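Local coordinates for mandelate racemase/muconate lactonizing protein (Paenibacillus sp., PDB 3V5C) that probably acts as a galacturonate dehydratase, a magnesium-binding lyase of the enolase superfamily that removes water from the sugar acid, at residues S61-V72 / E89-Y97; A316-H324 / V359-F369. The protein carries 1 engineered substitution. All coordinates share one frame; numbering follows the deposited sequence.

Contact 1: residues S61-V72 / E89-Y97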
ATOM      1  N   SER A  61       4.354   8.844 -10.392  1.00 10.45           N
ATOM      2  CA  SER A  61       3.568   9.926 -10.982  1.00 12.17           C
ATOM      3  C   SER A  61       2.441   9.304 -11.783  1.00 11.78           C
ATOM      4  O   SER A  61       2.699   8.436 -12.623  1.00 13.04           O
ATOM      5  CB  SER A  61       4.446  10.796 -11.890  1.00 12.00           C
ATOM      6  OG  SER A  61       3.649  11.756 -12.578  1.00 12.17           O
ATOM      7  N   ILE A  62       1.201   9.723 -11.523  1.00 11.66           N
ATOM      8  CA  ILE A  62       0.074   9.281 -12.336  1.00 13.17           C
ATOM      9  C   ILE A  62      -0.745  10.478 -12.796  1.00 15.11           C
ATOM     10  O   ILE A  62      -0.665  11.562 -12.206  1.00 14.12           O
ATOM     11  CB  ILE A  62      -0.812   8.245 -11.605  1.00 15.61           C
ATOM     12  CG1 ILE A  62      -1.510   8.873 -10.402  1.00 14.27           C
ATOM     13  CG2 ILE A  62       0.032   7.016 -11.206  1.00 15.05           C
ATOM     14  CD1 ILE A  62      -2.663   8.021  -9.830  1.00 15.95           C
ATOM     15  N   HIS A  63      -1.515  10.276 -13.862  1.00 16.50           N
ATOM     16  CA  HIS A  63      -2.417  11.302 -14.380  1.00 14.84           C
ATOM     17  C   HIS A  63      -1.671  12.555 -14.835  1.00 18.22           C
ATOM     18  O   HIS A  63      -2.190  13.664 -14.701  1.00 18.67           O
ATOM     19  CB  HIS A  63      -3.438  11.693 -13.314  1.00 16.72           C
ATOM     20  CG  HIS A  63      -4.397  10.602 -12.963  1.00 20.76           C
ATOM     21  ND1 HIS A  63      -4.201   9.289 -13.329  1.00 29.78           N
ATOM     22  CD2 HIS A  63      -5.569  10.633 -12.284  1.00 30.21           C
ATOM     23  CE1 HIS A  63      -5.206   8.554 -12.885  1.00 25.70           C
ATOM     24  NE2 HIS A  63      -6.051   9.346 -12.250  1.00 31.59           N
ATOM     25  N   MET A  64      -0.451  12.395 -15.334  1.00 15.84           N
ATOM     26  CA  MET A  64       0.301  13.548 -15.834  1.00 15.05           C
ATOM     27  C   MET A  64       0.583  13.394 -17.317  1.00 16.78           C
ATOM     28  O   MET A  64       1.144  12.387 -17.735  1.00 19.62           O
ATOM     29  CB  MET A  64       1.630  13.706 -15.095  1.00 15.60           C
ATOM     30  CG  MET A  64       2.424  14.922 -15.543  1.00 14.40           C
ATOM     31  SD  MET A  64       3.747  15.372 -14.404  1.00 14.43           S
ATOM     32  CE  MET A  64       4.842  13.955 -14.533  1.00 15.88           C
ATOM     33  N   THR A  65       0.205  14.398 -18.104  1.00 17.81           N
ATOM     34  CA  THR A  65       0.562  14.440 -19.519  1.00 17.94           C
ATOM     35  C   THR A  65       1.670  15.465 -19.735  1.00 16.94           C
ATOM     36  O   THR A  65       1.904  16.313 -18.883  1.00 18.15           O
ATOM     37  CB  THR A  65      -0.637  14.845 -20.381  1.00 18.83           C
ATOM     38  OG1 THR A  65      -1.072  16.155 -19.999  1.00 21.82           O
ATOM     39  CG2 THR A  65      -1.784  13.855 -20.170  1.00 24.94           C
ATOM     40  N   PRO A  66       2.356  15.401 -20.884  1.00 18.68           N
ATOM     41  CA  PRO A  66       3.347  16.453 -21.156  1.00 18.13           C
ATOM     42  C   PRO A  66       2.705  17.836 -21.137  1.00 19.58           C
ATOM     43  O   PRO A  66       3.339  18.791 -20.699  1.00 18.48           O
ATOM     44  CB  PRO A  66       3.813  16.131 -22.575  1.00 20.36           C
ATOM     45  CG  PRO A  66       3.599  14.667 -22.717  1.00 18.21           C
ATOM     46  CD  PRO A  66       2.381  14.335 -21.905  1.00 22.50           C
ATOM     47  N   GLU A  67       1.464  17.936 -21.601  1.00 17.76           N
ATOM     48  CA  GLU A  67       0.800  19.233 -21.702  1.00 20.56           C
ATOM     49  C   GLU A  67       0.472  19.808 -20.320  1.00 20.13           C
ATOM     50  O   GLU A  67       0.559  21.019 -20.100  1.00 19.96           O
ATOM     51  CB  GLU A  67      -0.452  19.123 -22.577  1.00 23.67           C
ATOM     52  CG  GLU A  67      -0.153  18.881 -24.068  1.00 23.61           C
ATOM     53  CD  GLU A  67       0.234  17.436 -24.403  1.00 23.08           C
ATOM     54  OE1 GLU A  67       0.053  16.531 -23.558  1.00 23.53           O
ATOM     55  OE2 GLU A  67       0.704  17.197 -25.536  1.00 22.65           O
ATOM     56  N   TRP A  68       0.136  18.926 -19.386  1.00 19.50           N
ATOM     57  CA  TRP A  68      -0.056  19.315 -17.991  1.00 20.59           C
ATOM     58  C   TRP A  68       1.272  19.827 -17.438  1.00 15.80           C
ATOM     59  O   TRP A  68       1.337  20.894 -16.830  1.00 18.98           O
ATOM     60  CB  TRP A  68      -0.536  18.104 -17.188  1.00 20.11           C
ATOM     61  CG  TRP A  68      -0.890  18.350 -15.724  1.00 18.46           C
ATOM     62  CD1 TRP A  68      -2.140  18.519 -15.208  1.00 17.83           C
ATOM     63  CD2 TRP A  68       0.012  18.385 -14.601  1.00 16.63           C
ATOM     64  NE1 TRP A  68      -2.078  18.685 -13.839  1.00 21.60           N
ATOM     65  CE2 TRP A  68      -0.768  18.605 -13.444  1.00 18.48           C
ATOM     66  CE3 TRP A  68       1.398  18.263 -14.462  1.00 14.01           C
ATOM     67  CZ2 TRP A  68      -0.207  18.708 -12.172  1.00 15.29           C
ATOM     68  CZ3 TRP A  68       1.949  18.366 -13.208  1.00 14.34           C
ATOM     69  CH2 TRP A  68       1.157  18.595 -12.076  1.00 13.31           C
ATOM     70  N   ALA A  69       2.338  19.057 -17.654  1.00 14.74           N
ATOM     71  CA  ALA A  69       3.627  19.392 -17.084  1.00 17.64           C
ATOM     72  C   ALA A  69       4.157  20.702 -17.665  1.00 18.03           C
ATOM     73  O   ALA A  69       4.787  21.490 -16.967  1.00 16.51           O
ATOM     74  CB  ALA A  69       4.612  18.264 -17.316  1.00 17.52           C
ATOM     75  N   GLU A  70       3.920  20.918 -18.955  1.00 18.20           N
ATOM     76  CA  GLU A  70       4.409  22.121 -19.620  1.00 21.88           C
ATOM     77  C   GLU A  70       3.965  23.358 -18.844  1.00 22.02           C
ATOM     78  O   GLU A  70       4.722  24.316 -18.694  1.00 22.61           O
ATOM     79  CB  GLU A  70       3.881  22.176 -21.055  1.00 22.18           C
ATOM     80  CG  GLU A  70       4.478  23.292 -21.914  1.00 26.66           C
ATOM     81  CD  GLU A  70       3.805  24.638 -21.683  1.00 33.88           C
ATOM     82  OE1 GLU A  70       2.612  24.653 -21.310  1.00 31.39           O
ATOM     83  OE2 GLU A  70       4.469  25.684 -21.867  1.00 35.27           O
ATOM     84  N   ASP A  71       2.741  23.304 -18.323  1.00 19.70           N
ATOM     85  CA  ASP A  71       2.161  24.423 -17.592  1.00 22.92           C
ATOM     86  C   ASP A  71       2.736  24.609 -16.182  1.00 25.66           C
ATOM     87  O   ASP A  71       2.498  25.629 -15.540  1.00 27.92           O
ATOM     88  CB  ASP A  71       0.643  24.255 -17.509  1.00 24.83           C
ATOM     89  CG  ASP A  71      -0.060  25.553 -17.196  1.00 37.90           C
ATOM     90  OD1 ASP A  71       0.190  26.543 -17.916  1.00 39.03           O
ATOM     91  OD2 ASP A  71      -0.844  25.586 -16.222  1.00 35.14           O
ATOM     92  N   VAL A  72       3.483  23.624 -15.698  1.00 17.32           N
ATOM     93  CA  VAL A  72       4.088  23.720 -14.379  1.00 16.65           C
ATOM     94  C   VAL A  72       5.537  24.199 -14.437  1.00 18.01           C
ATOM     95  O   VAL A  72       6.039  24.748 -13.462  1.00 19.01           O
ATOM     96  CB  VAL A  72       3.998  22.365 -13.643  1.00 14.96           C
ATOM     97  CG1 VAL A  72       4.597  22.461 -12.254  1.00 16.08           C
ATOM     98  CG2 VAL A  72       2.542  21.928 -13.549  1.00 17.34           C
ATOM     99  N   GLU A  89      -3.946  20.195  -4.036  1.00 18.72           N
ATOM    100  CA  GLU A  89      -4.675  19.101  -4.661  1.00 16.63           C
ATOM    101  C   GLU A  89      -4.311  18.894  -6.130  1.00 16.01           C
ATOM    102  O   GLU A  89      -4.115  17.764  -6.585  1.00 16.87           O
ATOM    103  CB  GLU A  89      -6.181  19.382  -4.546  1.00 18.78           C
ATOM    104  CG  GLU A  89      -7.040  18.348  -5.194  1.00 30.77           C
ATOM    105  CD  GLU A  89      -7.152  17.095  -4.358  1.00 32.02           C
ATOM    106  OE1 GLU A  89      -6.754  17.133  -3.166  1.00 26.05           O
ATOM    107  OE2 GLU A  89      -7.644  16.077  -4.892  1.00 43.19           O
ATOM    108  N   ALA A  90      -4.211  19.991  -6.865  1.00 15.16           N
ATOM    109  CA  ALA A  90      -3.968  19.928  -8.307  1.00 14.96           C
ATOM    110  C   ALA A  90      -2.644  19.269  -8.696  1.00 13.61           C
ATOM    111  O   ALA A  90      -2.482  18.851  -9.843  1.00 15.96           O
ATOM    112  CB  ALA A  90      -4.058  21.329  -8.916  1.00 23.85           C
ATOM    113  N   TYR A  91      -1.715  19.165  -7.751  1.00 14.71           N
ATOM    114  CA  TYR A  91      -0.367  18.666  -8.055  1.00 13.08           C
ATOM    115  C   TYR A  91      -0.059  17.301  -7.449  1.00 15.08           C
ATOM    116  O   TYR A  91       1.014  16.729  -7.693  1.00 12.67           O
ATOM    117  CB  TYR A  91       0.705  19.640  -7.551  1.00 13.64           C
ATOM    118  CG  TYR A  91       0.601  21.043  -8.099  1.00 15.27           C
ATOM    119  CD1 TYR A  91       0.977  21.324  -9.408  1.00 17.63           C
ATOM    120  CD2 TYR A  91       0.151  22.081  -7.308  1.00 16.21           C
ATOM    121  CE1 TYR A  91       0.892  22.609  -9.917  1.00 23.04           C
ATOM    122  CE2 TYR A  91       0.058  23.371  -7.811  1.00 18.46           C
ATOM    123  CZ  TYR A  91       0.434  23.624  -9.117  1.00 23.32           C
ATOM    124  OH  TYR A  91       0.347  24.905  -9.634  1.00 22.61           O
ATOM    125  N   ARG A  92      -0.978  16.789  -6.637  1.00 12.53           N
ATOM    126  CA  ARG A  92      -0.663  15.636  -5.791  1.00 12.38           C
ATOM    127  C   ARG A  92      -0.337  14.358  -6.559  1.00 10.90           C
ATOM    128  O   ARG A  92       0.758  13.817  -6.419  1.00 11.80           O
ATOM    129  CB  ARG A  92      -1.801  15.382  -4.808  1.00 11.92           C
ATOM    130  CG  ARG A  92      -1.914  16.476  -3.771  1.00 12.52           C
ATOM    131  CD  ARG A  92      -3.079  16.264  -2.823  1.00 12.44           C
ATOM    132  NE  ARG A  92      -3.116  17.352  -1.855  1.00 15.35           N
ATOM    133  CZ  ARG A  92      -3.862  17.356  -0.759  1.00 15.26           C
ATOM    134  NH1 ARG A  92      -4.670  16.329  -0.493  1.00 16.23           N
ATOM    135  NH2 ARG A  92      -3.816  18.401   0.067  1.00 18.27           N
ATOM    136  N   LEU A  93      -1.278  13.876  -7.363  1.00 12.60           N
ATOM    137  CA  LEU A  93      -1.085  12.598  -8.049  1.00 10.37           C
ATOM    138  C   LEU A  93       0.112  12.651  -9.007  1.00 11.60           C
ATOM    139  O   LEU A  93       0.831  11.659  -9.178  1.00 11.30           O
ATOM    140  CB  LEU A  93      -2.337  12.189  -8.812  1.00 13.19           C
ATOM    141  CG  LEU A  93      -3.626  12.111  -7.992  1.00 13.41           C
ATOM    142  CD1 LEU A  93      -4.816  11.816  -8.898  1.00 15.42           C
ATOM    143  CD2 LEU A  93      -3.486  11.081  -6.843  1.00 14.63           C
ATOM    144  N   GLN A  94       0.318  13.812  -9.617  1.00 12.52           N
ATOM    145  CA  GLN A  94       1.330  13.976 -10.647  1.00 13.65           C
ATOM    146  C   GLN A  94       2.721  14.176 -10.059  1.00 12.40           C
ATOM    147  O   GLN A  94       3.702  13.663 -10.593  1.00 12.23           O
ATOM    148  CB  GLN A  94       0.992  15.195 -11.505  1.00 13.45           C
ATOM    149  CG  GLN A  94      -0.289  15.062 -12.318  1.00 15.01           C
ATOM    150  CD  GLN A  94      -1.550  15.427 -11.541  1.00 16.38           C
ATOM    151  OE1 GLN A  94      -1.498  15.854 -10.380  1.00 14.72           O
ATOM    152  NE2 GLN A  94      -2.698  15.253 -12.189  1.00 20.54           N
ATOM    153  N   LEU A  95       2.809  14.914  -8.951  1.00 12.66           N
ATOM    154  CA  LEU A  95       4.120  15.365  -8.501  1.00  9.82           C
ATOM    155  C   LEU A  95       4.458  15.243  -7.016  1.00  8.62           C
ATOM    156  O   LEU A  95       5.581  15.571  -6.627  1.00  9.02           O
ATOM    157  CB  LEU A  95       4.340  16.831  -8.936  1.00  9.54           C
ATOM    158  CG  LEU A  95       4.457  17.143 -10.424  1.00 11.91           C
ATOM    159  CD1 LEU A  95       4.586  18.675 -10.593  1.00 12.71           C
ATOM    160  CD2 LEU A  95       5.629  16.404 -11.034  1.00 14.60           C
ATOM    161  N   GLU A  96       3.545  14.765  -6.183  1.00  9.60           N
ATOM    162  CA  GLU A  96       3.840  14.772  -4.748  1.00  8.80           C
ATOM    163  C   GLU A  96       5.078  13.933  -4.451  1.00 11.05           C
ATOM    164  O   GLU A  96       5.895  14.288  -3.603  1.00 11.68           O
ATOM    165  CB  GLU A  96       2.674  14.287  -3.891  1.00 11.28           C
ATOM    166  CG  GLU A  96       2.285  12.828  -4.070  1.00 11.64           C
ATOM    167  CD  GLU A  96       1.030  12.490  -3.288  1.00 12.25           C
ATOM    168  OE1 GLU A  96       0.487  11.410  -3.532  1.00 13.49           O
ATOM    169  OE2 GLU A  96       0.608  13.305  -2.436  1.00 13.31           O
ATOM    170  N   TYR A  97       5.213  12.804  -5.132  1.00 10.02           N
ATOM    171  CA  TYR A  97       6.329  11.937  -4.809  1.00  9.32           C
ATOM    172  C   TYR A  97       7.671  12.502  -5.279  1.00  9.89           C
ATOM    173  O   TYR A  97       8.594  12.618  -4.483  1.00 11.36           O
ATOM    174  CB  TYR A  97       6.079  10.480  -5.259  1.00 10.90           C
ATOM    175  CG  TYR A  97       5.075   9.762  -4.373  1.00  8.96           C
ATOM    176  CD1 TYR A  97       5.372   9.501  -3.035  1.00  6.89           C
ATOM    177  CD2 TYR A  97       3.821   9.363  -4.847  1.00  8.88           C
ATOM    178  CE1 TYR A  97       4.497   8.859  -2.190  1.00  9.05           C
ATOM    179  CE2 TYR A  97       2.928   8.695  -3.997  1.00  8.06           C
ATOM    180  CZ  TYR A  97       3.276   8.467  -2.660  1.00  7.60           C
ATOM    181  OH  TYR A  97       2.429   7.809  -1.793  1.00 10.23           O
TER
HETATM  182  O   HOH W   1      -4.272  18.935 -11.872  1.00 21.92           O
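Ser61 OG donates to Gln94 O at 2.8 Å, lying in the carbonyl plane on a lone pair. Next to it Ile62 N gives a nearly straight bond to Leu93 O (3.1 Å, 177°). The Gln94 side chain answers in the other direction. Its NE2 donates to His63 O at 3.0 Å, from above the carbonyl plane, while His63 O stays close to the plane of the amide. The chain of Gln94 bends at chi2 (85°), which lays the amide almost parallel to the Trp68 indole, the planes 14° apart. Gln94 CG sits over the six-membered ring, 3.7 Å from its centroid, in a CH-pi contact. Val72 CG2 lies over the rim of the opposite face. Leu95 CD1 meets the ring edge at Trp68 CZ3 (3.7 Å), and Tyr91 CD1 approaches Trp68 CH2. One water accepts from Trp68 NE1 and donates to Ala90 O. A leucine in place of Trp68 would probably leave the water without its N-H donor and the Gln94 amide without the flat ring it stacks on, freer to turn. Hydrogen bonds from hydroxyl, backbone and amide fix the loop at 61-63, while the indole of helix 66-70 stacks on the same Gln94.

Contact 2: residues A316-H324 / V359-F369; sequences AYGIYASGH and VPATPGFGIVF
Helix 317-325 and the irregular segment 359-369 run past each other in opposite directions. Gly323 CA lies 6.6 Å from Val359 CA, and Ala321 CA lies 7.0 Å from Phe365 CA. Around Phe365 the second segment makes a type II' turn from Pro363 to Gly366, closed by Gly366 N to Pro363 O. Gly364 and Gly366 both have positive phi, which favours glycine. No hydrogen bond joins the two segments. Side chains do the work, and the ring of Phe365 is central. The edge of the Tyr317 ring points at its face, a T-shaped pair with planes at 67°. Tyr317 CG is anti to the backbone N (chi1 -175°), and the ring reaches out until OH lies 3.2 Å from Phe365 CD2. Phe365 in turn sends its own edge to a face of His324, centroids 5.1 Å apart and planes at 72°. Val359 CG1 covers the other face of the imidazole, 3.3 Å from His324 NE2. Farther along, Ile367 CD1 touches Tyr317 CE2 (3.7 Å) and Tyr320 CB. Phe369 CZ meets the Tyr317 ring at its edge. Tyr350 OH is hydrogen-bonded to Phe365 O and weakly to His324 NE2. Tyr112 also meets the His324 ring. The result is a buried aromatic cluster of Tyr317, Phe365 and His324. It joins the helix between the last two parallel strands of the enolase-type barrel, 307-308 and 335-337, to the chain that follows strand 356-359 and runs on to strand 383-386 in the N-terminal antiparallel sheet.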
ATOM      1  N   ALA A 316       5.064  -1.148  -7.037  1.00 10.43           N
ATOM      2  CA  ALA A 316       6.120  -1.423  -6.081  1.00 10.38           C
ATOM      3  C   ALA A 316       6.515  -0.173  -5.315  1.00  8.69           C
ATOM      4  O   ALA A 316       6.836  -0.247  -4.130  1.00 10.25           O
ATOM      5  CB  ALA A 316       7.338  -2.039  -6.769  1.00 11.55           C
ATOM      6  N   TYR A 317       6.462   0.975  -5.981  1.00  8.91           N
ATOM      7  CA  TYR A 317       6.926   2.206  -5.346  1.00 10.87           C
ATOM      8  C   TYR A 317       6.117   2.516  -4.091  1.00 11.54           C
ATOM      9  O   TYR A 317       6.636   3.056  -3.122  1.00 10.66           O
ATOM     10  CB  TYR A 317       6.828   3.371  -6.326  1.00 11.99           C
ATOM     11  CG  TYR A 317       7.409   4.661  -5.794  1.00 11.41           C
ATOM     12  CD1 TYR A 317       6.617   5.566  -5.095  1.00 10.51           C
ATOM     13  CD2 TYR A 317       8.759   4.951  -5.972  1.00 10.65           C
ATOM     14  CE1 TYR A 317       7.153   6.746  -4.614  1.00  9.08           C
ATOM     15  CE2 TYR A 317       9.319   6.146  -5.480  1.00 11.78           C
ATOM     16  CZ  TYR A 317       8.494   7.026  -4.805  1.00  9.44           C
ATOM     17  OH  TYR A 317       9.010   8.200  -4.317  1.00 11.58           O
ATOM     18  N   GLY A 318       4.831   2.166  -4.110  1.00  8.98           N
ATOM     19  CA  GLY A 318       3.953   2.453  -2.989  1.00  9.61           C
ATOM     20  C   GLY A 318       4.340   1.784  -1.687  1.00  9.55           C
ATOM     21  O   GLY A 318       3.965   2.251  -0.613  1.00 10.03           O
ATOM     22  N   ILE A 319       5.070   0.671  -1.770  1.00  9.74           N
ATOM     23  CA  ILE A 319       5.547   0.004  -0.576  1.00 11.66           C
ATOM     24  C   ILE A 319       6.424   0.930   0.258  1.00  9.83           C
ATOM     25  O   ILE A 319       6.238   1.062   1.484  1.00 10.27           O
ATOM     26  CB  ILE A 319       6.339  -1.250  -0.975  1.00  9.41           C
ATOM     27  CG1 ILE A 319       5.407  -2.223  -1.701  1.00 10.82           C
ATOM     28  CG2 ILE A 319       7.006  -1.883   0.258  1.00 14.96           C
ATOM     29  CD1 ILE A 319       6.177  -3.406  -2.321  1.00 11.69           C
ATOM     30  N   TYR A 320       7.380   1.568  -0.413  1.00 10.67           N
ATOM     31  CA  TYR A 320       8.386   2.395   0.243  1.00 12.25           C
ATOM     32  C   TYR A 320       7.742   3.692   0.733  1.00 11.66           C
ATOM     33  O   TYR A 320       8.000   4.149   1.847  1.00 10.42           O
ATOM     34  CB  TYR A 320       9.586   2.593  -0.715  1.00  9.53           C
ATOM     35  CG  TYR A 320       9.959   1.231  -1.265  1.00  8.22           C
ATOM     36  CD1 TYR A 320      10.618   0.307  -0.459  1.00 11.29           C
ATOM     37  CD2 TYR A 320       9.549   0.825  -2.528  1.00 12.36           C
ATOM     38  CE1 TYR A 320      10.889  -0.977  -0.915  1.00 11.12           C
ATOM     39  CE2 TYR A 320       9.832  -0.451  -2.999  1.00 11.50           C
ATOM     40  CZ  TYR A 320      10.505  -1.348  -2.186  1.00 12.03           C
ATOM     41  OH  TYR A 320      10.775  -2.637  -2.629  1.00 14.41           O
ATOM     42  N   ALA A 321       6.850   4.240  -0.084  1.00 10.49           N
ATOM     43  CA  ALA A 321       6.043   5.403   0.301  1.00 10.19           C
ATOM     44  C   ALA A 321       5.269   5.137   1.585  1.00 11.68           C
ATOM     45  O   ALA A 321       5.271   5.942   2.512  1.00 11.88           O
ATOM     46  CB  ALA A 321       5.103   5.770  -0.823  1.00 11.44           C
ATOM     47  N   SER A 322       4.595   3.991   1.640  1.00  9.68           N
ATOM     48  CA  SER A 322       3.854   3.589   2.836  1.00 12.27           C
ATOM     49  C   SER A 322       4.727   3.587   4.080  1.00 12.29           C
ATOM     50  O   SER A 322       4.319   4.037   5.152  1.00 11.55           O
ATOM     51  CB  SER A 322       3.263   2.189   2.653  1.00 12.03           C
ATOM     52  OG  SER A 322       2.349   2.148   1.575  1.00 13.51           O
ATOM     53  N   GLY A 323       5.928   3.033   3.956  1.00 10.81           N
ATOM     54  CA  GLY A 323       6.855   3.026   5.073  1.00 10.16           C
ATOM     55  C   GLY A 323       7.118   4.424   5.627  1.00  8.27           C
ATOM     56  O   GLY A 323       7.069   4.623   6.839  1.00 11.37           O
ATOM     57  N   HIS A 324       7.361   5.396   4.758  1.00  9.49           N
ATOM     58  CA  HIS A 324       7.568   6.767   5.221  1.00 10.83           C
ATOM     59  C   HIS A 324       6.298   7.408   5.779  1.00 11.74           C
ATOM     60  O   HIS A 324       6.355   8.159   6.751  1.00 11.65           O
ATOM     61  CB  HIS A 324       8.131   7.641   4.094  1.00  9.76           C
ATOM     62  CG  HIS A 324       9.570   7.379   3.793  1.00 11.09           C
ATOM     63  ND1 HIS A 324      10.580   8.236   4.187  1.00 13.38           N
ATOM     64  CD2 HIS A 324      10.169   6.355   3.145  1.00 10.38           C
ATOM     65  CE1 HIS A 324      11.739   7.751   3.780  1.00 13.85           C
ATOM     66  NE2 HIS A 324      11.519   6.611   3.147  1.00 13.06           N
ATOM     67  N   VAL A 359      13.138   1.080   7.212  1.00 15.72           N
ATOM     68  CA  VAL A 359      13.243   2.196   6.277  1.00 14.40           C
ATOM     69  C   VAL A 359      14.577   2.909   6.517  1.00 12.95           C
ATOM     70  O   VAL A 359      14.868   3.271   7.652  1.00 16.54           O
ATOM     71  CB  VAL A 359      12.071   3.185   6.483  1.00 12.95           C
ATOM     72  CG1 VAL A 359      12.148   4.315   5.457  1.00 13.08           C
ATOM     73  CG2 VAL A 359      10.731   2.468   6.349  1.00 14.80           C
ATOM     74  N   PRO A 360      15.386   3.098   5.469  1.00 12.72           N
ATOM     75  CA  PRO A 360      16.701   3.742   5.655  1.00 14.03           C
ATOM     76  C   PRO A 360      16.559   5.233   5.985  1.00 17.18           C
ATOM     77  O   PRO A 360      15.553   5.852   5.634  1.00 15.01           O
ATOM     78  CB  PRO A 360      17.364   3.585   4.271  1.00 16.15           C
ATOM     79  CG  PRO A 360      16.192   3.536   3.319  1.00 13.68           C
ATOM     80  CD  PRO A 360      15.176   2.695   4.067  1.00 14.21           C
ATOM     81  N   ALA A 361      17.549   5.798   6.673  1.00 15.35           N
ATOM     82  CA  ALA A 361      17.526   7.212   7.024  1.00 15.89           C
ATOM     83  C   ALA A 361      18.170   8.092   5.957  1.00 14.88           C
ATOM     84  O   ALA A 361      18.525   9.247   6.223  1.00 24.02           O
ATOM     85  CB  ALA A 361      18.215   7.429   8.370  1.00 19.19           C
ATOM     86  N   THR A 362      18.266   7.565   4.748  1.00 13.31           N
ATOM     87  CA  THR A 362      18.856   8.282   3.627  1.00 16.87           C
ATOM     88  C   THR A 362      17.891   9.318   3.030  1.00 17.62           C
ATOM     89  O   THR A 362      16.695   9.291   3.298  1.00 14.49           O
ATOM     90  CB  THR A 362      19.306   7.290   2.563  1.00 18.47           C
ATOM     91  OG1 THR A 362      18.251   6.360   2.345  1.00 16.10           O
ATOM     92  CG2 THR A 362      20.522   6.502   3.066  1.00 20.58           C
ATOM     93  N   PRO A 363      18.420  10.260   2.241  1.00 16.39           N
ATOM     94  CA  PRO A 363      17.578  11.385   1.827  1.00 15.50           C
ATOM     95  C   PRO A 363      16.379  10.983   0.971  1.00 14.02           C
ATOM     96  O   PRO A 363      16.424  10.004   0.209  1.00 15.11           O
ATOM     97  CB  PRO A 363      18.542  12.261   1.006  1.00 16.85           C
ATOM     98  CG  PRO A 363      19.923  11.882   1.508  1.00 21.62           C
ATOM     99  CD  PRO A 363      19.822  10.414   1.799  1.00 18.54           C
ATOM    100  N   GLY A 364      15.321  11.771   1.089  1.00 12.71           N
ATOM    101  CA  GLY A 364      14.099  11.561   0.324  1.00 12.81           C
ATOM    102  C   GLY A 364      13.470  10.227   0.674  1.00 10.34           C
ATOM    103  O   GLY A 364      13.314   9.874   1.857  1.00 12.91           O
ATOM    104  N   PHE A 365      13.099   9.465  -0.342  1.00 11.14           N
ATOM    105  CA  PHE A 365      12.512   8.151  -0.088  1.00 11.46           C
ATOM    106  C   PHE A 365      13.554   7.037  -0.033  1.00 11.72           C
ATOM    107  O   PHE A 365      13.201   5.874   0.073  1.00 13.72           O
ATOM    108  CB  PHE A 365      11.394   7.810  -1.093  1.00 10.18           C
ATOM    109  CG  PHE A 365      10.136   8.628  -0.907  1.00 10.59           C
ATOM    110  CD1 PHE A 365       9.210   8.302   0.084  1.00  9.70           C
ATOM    111  CD2 PHE A 365       9.900   9.730  -1.707  1.00 11.96           C
ATOM    112  CE1 PHE A 365       8.046   9.058   0.263  1.00 10.58           C
ATOM    113  CE2 PHE A 365       8.747  10.491  -1.551  1.00 10.56           C
ATOM    114  CZ  PHE A 365       7.816  10.159  -0.547  1.00 11.28           C
ATOM    115  N   GLY A 366      14.835   7.392  -0.067  1.00 10.86           N
ATOM    116  CA  GLY A 366      15.873   6.389   0.121  1.00 11.55           C
ATOM    117  C   GLY A 366      16.008   5.398  -1.024  1.00 14.66           C
ATOM    118  O   GLY A 366      16.682   4.385  -0.897  1.00 15.27           O
ATOM    119  N   ILE A 367      15.365   5.694  -2.143  1.00 10.94           N
ATOM    120  CA  ILE A 367      15.442   4.858  -3.335  1.00 12.19           C
ATOM    121  C   ILE A 367      16.402   5.493  -4.337  1.00 13.26           C
ATOM    122  O   ILE A 367      16.297   6.679  -4.632  1.00 12.61           O
ATOM    123  CB  ILE A 367      14.061   4.733  -3.989  1.00  9.82           C
ATOM    124  CG1 ILE A 367      13.084   4.089  -3.013  1.00 10.95           C
ATOM    125  CG2 ILE A 367      14.156   3.976  -5.313  1.00 11.97           C
ATOM    126  CD1 ILE A 367      11.634   4.069  -3.509  1.00 11.74           C
ATOM    127  N   VAL A 368      17.358   4.714  -4.848  1.00 11.30           N
ATOM    128  CA  VAL A 368      18.317   5.273  -5.784  1.00 10.82           C
ATOM    129  C   VAL A 368      17.969   4.835  -7.203  1.00 11.69           C
ATOM    130  O   VAL A 368      18.027   3.647  -7.535  1.00 13.14           O
ATOM    131  CB  VAL A 368      19.774   4.860  -5.425  1.00 13.37           C
ATOM    132  CG1 VAL A 368      20.763   5.473  -6.428  1.00 19.30           C
ATOM    133  CG2 VAL A 368      20.079   5.297  -4.012  1.00 16.09           C
ATOM    134  N   PHE A 369      17.573   5.794  -8.033  1.00 11.36           N
ATOM    135  CA  PHE A 369      17.248   5.496  -9.424  1.00 12.23           C
ATOM    136  C   PHE A 369      18.477   5.542 -10.316  1.00 13.13           C
ATOM    137  O   PHE A 369      19.415   6.305 -10.076  1.00 13.32           O
ATOM    138  CB  PHE A 369      16.142   6.422  -9.946  1.00 12.90           C
ATOM    139  CG  PHE A 369      14.802   6.149  -9.328  1.00 10.85           C
ATOM    140  CD1 PHE A 369      13.855   5.377  -9.984  1.00 12.03           C
ATOM    141  CD2 PHE A 369      14.498   6.642  -8.068  1.00 13.73           C
ATOM    142  CE1 PHE A 369      12.615   5.099  -9.396  1.00 11.42           C
ATOM    143  CE2 PHE A 369      13.246   6.381  -7.473  1.00 15.18           C
ATOM    144  CZ  PHE A 369      12.316   5.594  -8.139  1.00 12.23           C
TER

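Overall arrangement
From the N terminus, strand 55-60 leads into contact 1. It closes a short connection without helix or strand, bringing the start of helix 92-107 against the loop and short helix 66-70 that follow the strand. The chain then goes through the barrel strands and helices before contact 2 opens. Contact 2 closes a longer excursion that holds the last barrel strand, 335-337, and several short strands. The two are in series, neither nested nor crossed, with centres about 20 Å apart. They still meet through Tyr97: its ring packs on Ala321, Phe365 and Tyr317. Tyr97 of helix 92-107 thus packs the N-terminal capping domain against the barrel helix 317-325.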